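Local coordinates for cyclic UMP-AMP synthase (Rhodothermus marinus SG0.5JP17-172, PDB 6E0K), which makes the second messenger 3',3'-cyclic UMP-AMP from UTP and ATP with magnesium, as the signal synthase of a CBASS antiphage defence system, at residues E42-Q46 and Y167-H171; G57-V63 and Y125-D129. All coordinates share one frame; numbering follows the deposited sequence.

Interaction 1: residues E42-Q46 and Y167-H171; sequences EVYLQ and YPKLH
Lys169 NZ meets Glu42 OE2 at 2.6 Å, a salt bridge between the first turn of helix 168-181 and the start of strand 42-45. The ammonium arrives on the syn side of the carboxylate, 15° out of its plane, and the two side chains come from opposite directions. Lys169 spans the distance because every torsion beyond CG is close to 180°. On the way its chain crosses Tyr44 at about a right angle, with CE 3.6 Å from Tyr44 CE1, an oblique approach to the ring. Pro168 meets the ring edge near its plane, its CG lying 3.4 Å from Tyr44 OH. Beyond the ring, Gln46 OE1 touches Pro168 CB at 3.5 Å. Water 1 donates to Leu45 O (2.8 Å) and weakly to Pro168 O (3.4 Å).

Second-shell bonds anchor the polar ends. Tyr44 OH is hydrogen-bonded to Gln66 OE1 on strand 61-68, Glu42 OE2 also accepts from Asn68 ND2, and Lys169 NZ has a second salt bridge to Glu151. At the helix start, Tyr167 occupies the N-cap position.

Gln46 binds UTP and ATP, and Asn166, which binds UTP, precedes this turn closely. Shared by the carboxylates of Glu42 and Glu151, Lys169 NZ probably stays charged, and it ties helix 168-181 to the sheet beside nucleotide-binding Gln46.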
loop_
_atom_site.group_PDB
_atom_site.type_symbol
_atom_site.label_atom_id
_atom_site.label_comp_id
_atom_site.label_asym_id
_atom_site.label_seq_id
_atom_site.Cartn_x
_atom_site.Cartn_y
_atom_site.Cartn_z
ATOM N N GLU A 42 4.540 7.197 16.581
ATOM C CA GLU A 42 5.344 7.522 15.413
ATOM C C GLU A 42 4.427 7.872 14.252
ATOM O O GLU A 42 3.252 7.489 14.211
ATOM C CB GLU A 42 6.282 6.374 15.036
ATOM C CG GLU A 42 5.584 5.129 14.552
ATOM C CD GLU A 42 6.558 4.082 14.018
ATOM O OE1 GLU A 42 7.547 4.454 13.353
ATOM O OE2 GLU A 42 6.330 2.887 14.267
ATOM N N VAL A 43 4.969 8.641 13.310
ATOM C CA VAL A 43 4.220 9.101 12.155
ATOM C C VAL A 43 5.051 8.761 10.933
ATOM O O VAL A 43 6.190 9.231 10.809
ATOM C CB VAL A 43 3.946 10.615 12.216
ATOM C CG1 VAL A 43 3.038 11.040 11.064
ATOM C CG2 VAL A 43 3.355 10.993 13.566
ATOM N N TYR A 44 4.502 7.943 10.041
ATOM C CA TYR A 44 5.226 7.580 8.836
ATOM C C TYR A 44 4.263 7.459 7.666
ATOM O O TYR A 44 3.044 7.414 7.833
ATOM C CB TYR A 44 6.043 6.291 9.035
ATOM C CG TYR A 44 5.282 5.030 9.401
ATOM C CD1 TYR A 44 5.017 4.715 10.732
ATOM C CD2 TYR A 44 4.871 4.130 8.415
ATOM C CE1 TYR A 44 4.345 3.538 11.071
ATOM C CE2 TYR A 44 4.195 2.954 8.745
ATOM C CZ TYR A 44 3.934 2.673 10.070
ATOM O OH TYR A 44 3.276 1.507 10.400
ATOM N N LEU A 45 4.824 7.458 6.453
ATOM C CA LEU A 45 4.005 7.325 5.264
ATOM C C LEU A 45 3.889 5.875 4.848
ATOM O O LEU A 45 4.786 5.068 5.089
ATOM C CB LEU A 45 4.584 8.113 4.087
ATOM C CG LEU A 45 4.557 9.615 4.275
ATOM C CD1 LEU A 45 4.866 10.278 2.945
ATOM C CD2 LEU A 45 3.191 10.055 4.812
ATOM N N GLN A 46 2.776 5.561 4.197
ATOM C CA GLN A 46 2.634 4.294 3.506
ATOM C C GLN A 46 2.102 4.601 2.116
ATOM O O GLN A 46 2.056 5.774 1.705
ATOM C CB GLN A 46 1.718 3.335 4.278
ATOM C CG GLN A 46 0.250 3.762 4.362
ATOM C CD GLN A 46 -0.632 2.634 4.902
ATOM O OE1 GLN A 46 -0.329 1.455 4.712
ATOM N NE2 GLN A 46 -1.727 2.996 5.566
ATOM N N TYR A 167 0.648 -4.560 7.576
ATOM C CA TYR A 167 2.101 -4.633 7.724
ATOM C C TYR A 167 2.795 -3.665 6.771
ATOM O O TYR A 167 3.621 -4.074 5.948
ATOM C CB TYR A 167 2.585 -6.058 7.477
ATOM C CG TYR A 167 1.984 -7.090 8.406
ATOM C CD1 TYR A 167 0.798 -7.742 8.093
ATOM C CD2 TYR A 167 2.620 -7.404 9.599
ATOM C CE1 TYR A 167 0.259 -8.707 8.980
ATOM C CE2 TYR A 167 2.104 -8.349 10.468
ATOM C CZ TYR A 167 0.928 -8.988 10.159
ATOM O OH TYR A 167 0.428 -9.924 11.053
ATOM N N PRO A 168 2.496 -2.369 6.866
ATOM C CA PRO A 168 3.061 -1.422 5.887
ATOM C C PRO A 168 4.576 -1.326 5.924
ATOM O O PRO A 168 5.200 -1.097 4.874
ATOM C CB PRO A 168 2.404 -0.090 6.271
ATOM C CG PRO A 168 2.105 -0.236 7.741
ATOM C CD PRO A 168 1.714 -1.679 7.915
ATOM N N LYS A 169 5.199 -1.483 7.096
ATOM C CA LYS A 169 6.655 -1.406 7.142
ATOM C C LYS A 169 7.290 -2.553 6.367
ATOM O O LYS A 169 8.314 -2.360 5.701
ATOM C CB LYS A 169 7.141 -1.413 8.587
ATOM C CG LYS A 169 6.649 -0.235 9.399
ATOM C CD LYS A 169 7.214 -0.308 10.795
ATOM C CE LYS A 169 6.790 0.901 11.621
ATOM N NZ LYS A 169 7.294 0.801 13.022
ATOM N N LEU A 170 6.716 -3.756 6.464
ATOM C CA LEU A 170 7.252 -4.885 5.711
ATOM C C LEU A 170 6.966 -4.740 4.226
ATOM O O LEU A 170 7.808 -5.102 3.392
ATOM C CB LEU A 170 6.673 -6.199 6.222
ATOM C CG LEU A 170 7.144 -6.555 7.624
ATOM C CD1 LEU A 170 6.470 -7.841 8.059
ATOM C CD2 LEU A 170 8.646 -6.694 7.634
ATOM N N HIS A 171 5.785 -4.229 3.876
ATOM C CA HIS A 171 5.501 -3.901 2.478
ATOM C C HIS A 171 6.589 -2.990 1.914
ATOM O O HIS A 171 7.143 -3.257 0.842
ATOM C CB HIS A 171 4.118 -3.250 2.362
ATOM C CG HIS A 171 3.733 -2.879 0.962
ATOM N ND1 HIS A 171 2.939 -3.679 0.173
ATOM C CD2 HIS A 171 4.033 -1.789 0.212
ATOM C CE1 HIS A 171 2.769 -3.106 -1.006
ATOM N NE2 HIS A 171 3.416 -1.955 -1.005
HETATM O O HOH W 1 5.139 2.311 5.286
#

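Interaction 2: residues G57-V63 and Y125-D129; sequences GDSDVDV and YLPAD
Val61 O is approached by two groups of the neighbouring strand: Asp129 N donates to it at 2.8 Å, and Ala128 CA makes a CH···O contact at 3.4 Å. On either side of that bond, Val61 N donates to Pro127 O (2.9 Å) and Val63 N to Asp129 O (3.0 Å). Three bonds in alternation, with Val61 paired to Ala128 and Asp62 to Asp129, establish two consecutive parallel bridges; the short strand segments are twisted 42° from each other.

Val61 and Ala128 turn to one face, where Val61 CG2 lies 3.8 Å from Leu126 CB. Leu126 packs against the loop ahead of strand 61-68, with CD1 3.7 Å from both Gly57 O and Ser59 O and CD2 against Asp58 O. Helix 18-32 and Leu45 add to this apolar side.

Asp62 and Asp129 share the other face. Asp129 CG is anti to its backbone nitrogen (chi1 -166°), whereas Asp62 CG is anti to its carbonyl carbon; the carboxylates, their planes 73° apart, end with Asp62 OD1 4.2 Å from Asp129 OD2. Water 2 lies within hydrogen-bonding distance of both oxygens but has more acceptors around it than protons to give. Asp129 OD1 is held by Thr118 and by a salt bridge to Lys120.

Asp60, Asp62 and Asp129 bind magnesium, the first two forming the Asp-X-Asp signature of nucleotidyltransferases. Parallel pairing sets Asp129 beside Asp62, while Asp60, just ahead of the strand, has OD1 against the Pro127 ring (CG at 3.6 Å). The like charges of Asp62 and Asp129 would probably be eased by a bound cation, consistent with magnesium binding.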
loop_
_atom_site.group_PDB
_atom_site.type_symbol
_atom_site.label_atom_id
_atom_site.label_comp_id
_atom_site.label_asym_id
_atom_site.label_seq_id
_atom_site.Cartn_x
_atom_site.Cartn_y
_atom_site.Cartn_z
ATOM N N GLY A 57 1.488 13.781 -8.502
ATOM C CA GLY A 57 1.965 14.508 -7.344
ATOM C C GLY A 57 0.876 15.141 -6.519
ATOM O O GLY A 57 1.195 15.887 -5.576
ATOM N N ASP A 58 -0.397 14.894 -6.823
ATOM C CA ASP A 58 -1.505 15.586 -6.174
ATOM C C ASP A 58 -2.514 14.630 -5.554
ATOM O O ASP A 58 -3.622 15.057 -5.200
ATOM C CB ASP A 58 -2.199 16.535 -7.164
ATOM C CG ASP A 58 -2.813 15.815 -8.358
ATOM O OD1 ASP A 58 -2.739 14.571 -8.441
ATOM O OD2 ASP A 58 -3.377 16.514 -9.240
ATOM N N SER A 59 -2.165 13.358 -5.400
ATOM C CA SER A 59 -3.083 12.439 -4.752
ATOM C C SER A 59 -2.981 12.584 -3.238
ATOM O O SER A 59 -2.000 13.110 -2.709
ATOM C CB SER A 59 -2.791 11.008 -5.195
ATOM O OG SER A 59 -1.400 10.750 -5.152
ATOM N N ASP A 60 -4.015 12.114 -2.538
ATOM C CA ASP A 60 -4.026 12.203 -1.084
ATOM C C ASP A 60 -2.860 11.414 -0.501
ATOM O O ASP A 60 -2.400 10.421 -1.064
ATOM C CB ASP A 60 -5.336 11.664 -0.498
ATOM C CG ASP A 60 -6.563 12.500 -0.868
ATOM O OD1 ASP A 60 -6.445 13.571 -1.510
ATOM O OD2 ASP A 60 -7.673 12.062 -0.493
ATOM N N VAL A 61 -2.376 11.862 0.644
ATOM C CA VAL A 61 -1.208 11.264 1.282
ATOM C C VAL A 61 -1.669 10.264 2.335
ATOM O O VAL A 61 -2.486 10.597 3.203
ATOM C CB VAL A 61 -0.320 12.347 1.917
ATOM C CG1 VAL A 61 0.903 11.715 2.561
ATOM C CG2 VAL A 61 0.100 13.373 0.865
ATOM N N ASP A 62 -1.116 9.055 2.285
ATOM C CA ASP A 62 -1.458 8.004 3.245
ATOM C C ASP A 62 -0.480 8.042 4.416
ATOM O O ASP A 62 0.690 7.661 4.277
ATOM C CB ASP A 62 -1.445 6.637 2.569
ATOM C CG ASP A 62 -2.450 6.539 1.442
ATOM O OD1 ASP A 62 -3.630 6.879 1.659
ATOM O OD2 ASP A 62 -2.050 6.150 0.324
ATOM N N VAL A 63 -0.961 8.494 5.577
ATOM C CA VAL A 63 -0.141 8.691 6.762
ATOM C C VAL A 63 -0.542 7.664 7.809
ATOM O O VAL A 63 -1.732 7.407 8.007
ATOM C CB VAL A 63 -0.309 10.119 7.318
ATOM C CG1 VAL A 63 0.571 10.336 8.553
ATOM C CG2 VAL A 63 -0.005 11.149 6.222
ATOM N N TYR A 125 -0.761 21.559 2.648
ATOM C CA TYR A 125 -0.067 20.951 1.533
ATOM C C TYR A 125 -1.083 20.083 0.807
ATOM O O TYR A 125 -1.893 20.620 0.023
ATOM C CB TYR A 125 1.169 20.204 2.051
ATOM C CG TYR A 125 2.153 21.150 2.702
ATOM C CD1 TYR A 125 2.974 21.947 1.914
ATOM C CD2 TYR A 125 2.253 21.246 4.084
ATOM C CE1 TYR A 125 3.875 22.824 2.489
ATOM C CE2 TYR A 125 3.152 22.126 4.670
ATOM C CZ TYR A 125 3.963 22.910 3.856
ATOM O OH TYR A 125 4.878 23.791 4.404
ATOM N N LEU A 126 -1.110 18.775 1.032
ATOM C CA LEU A 126 -2.119 17.884 0.478
ATOM C C LEU A 126 -3.054 17.357 1.557
ATOM O O LEU A 126 -2.739 17.395 2.750
ATOM C CB LEU A 126 -1.461 16.687 -0.229
ATOM C CG LEU A 126 -0.836 17.067 -1.566
ATOM C CD1 LEU A 126 0.159 16.006 -1.978
ATOM C CD2 LEU A 126 -1.908 17.240 -2.630
ATOM N N PRO A 127 -4.213 16.839 1.166
ATOM C CA PRO A 127 -5.052 16.134 2.131
ATOM C C PRO A 127 -4.361 14.859 2.579
ATOM O O PRO A 127 -3.671 14.193 1.802
ATOM C CB PRO A 127 -6.333 15.827 1.344
ATOM C CG PRO A 127 -6.282 16.720 0.140
ATOM C CD PRO A 127 -4.824 16.869 -0.172
ATOM N N ALA A 128 -4.539 14.536 3.855
ATOM C CA ALA A 128 -3.948 13.362 4.457
ATOM C C ALA A 128 -5.051 12.403 4.879
ATOM O O ALA A 128 -6.081 12.814 5.424
ATOM C CB ALA A 128 -3.081 13.740 5.661
ATOM N N ASP A 129 -4.845 11.132 4.590
ATOM C CA ASP A 129 -5.713 10.065 5.066
ATOM C C ASP A 129 -4.929 9.352 6.156
ATOM O O ASP A 129 -3.943 8.667 5.865
ATOM C CB ASP A 129 -6.081 9.124 3.922
ATOM C CG ASP A 129 -7.224 8.208 4.269
ATOM O OD1 ASP A 129 -8.254 8.708 4.772
ATOM O OD2 ASP A 129 -7.095 6.989 4.029
HETATM O O HOH W 2 -4.774 5.875 3.944
#

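Overall arrangement
Strand 61-68 ties the contacts together: it pairs antiparallel with strand 42-45 of interaction 1 and parallel with strand 127-138 of interaction 2, all in one mixed sheet. The centres are 15 Å apart, yet the two touch, since Gln46 N lies 3.0 Å from Asp62 O, a probable hydrogen bond, and Leu45 CD2 packs 3.6 Å from Val61 CG1. Along the chain the order is 42-46, 57-63, 125-129, 167-171, so interaction 1 encloses interaction 2. The sheet carries Asp62 and Asp129, with Asp60 just ahead of strand 61-68, close to nucleotide-binding Gln46, while interaction 1 joins its strand 42-45 to helix 168-181.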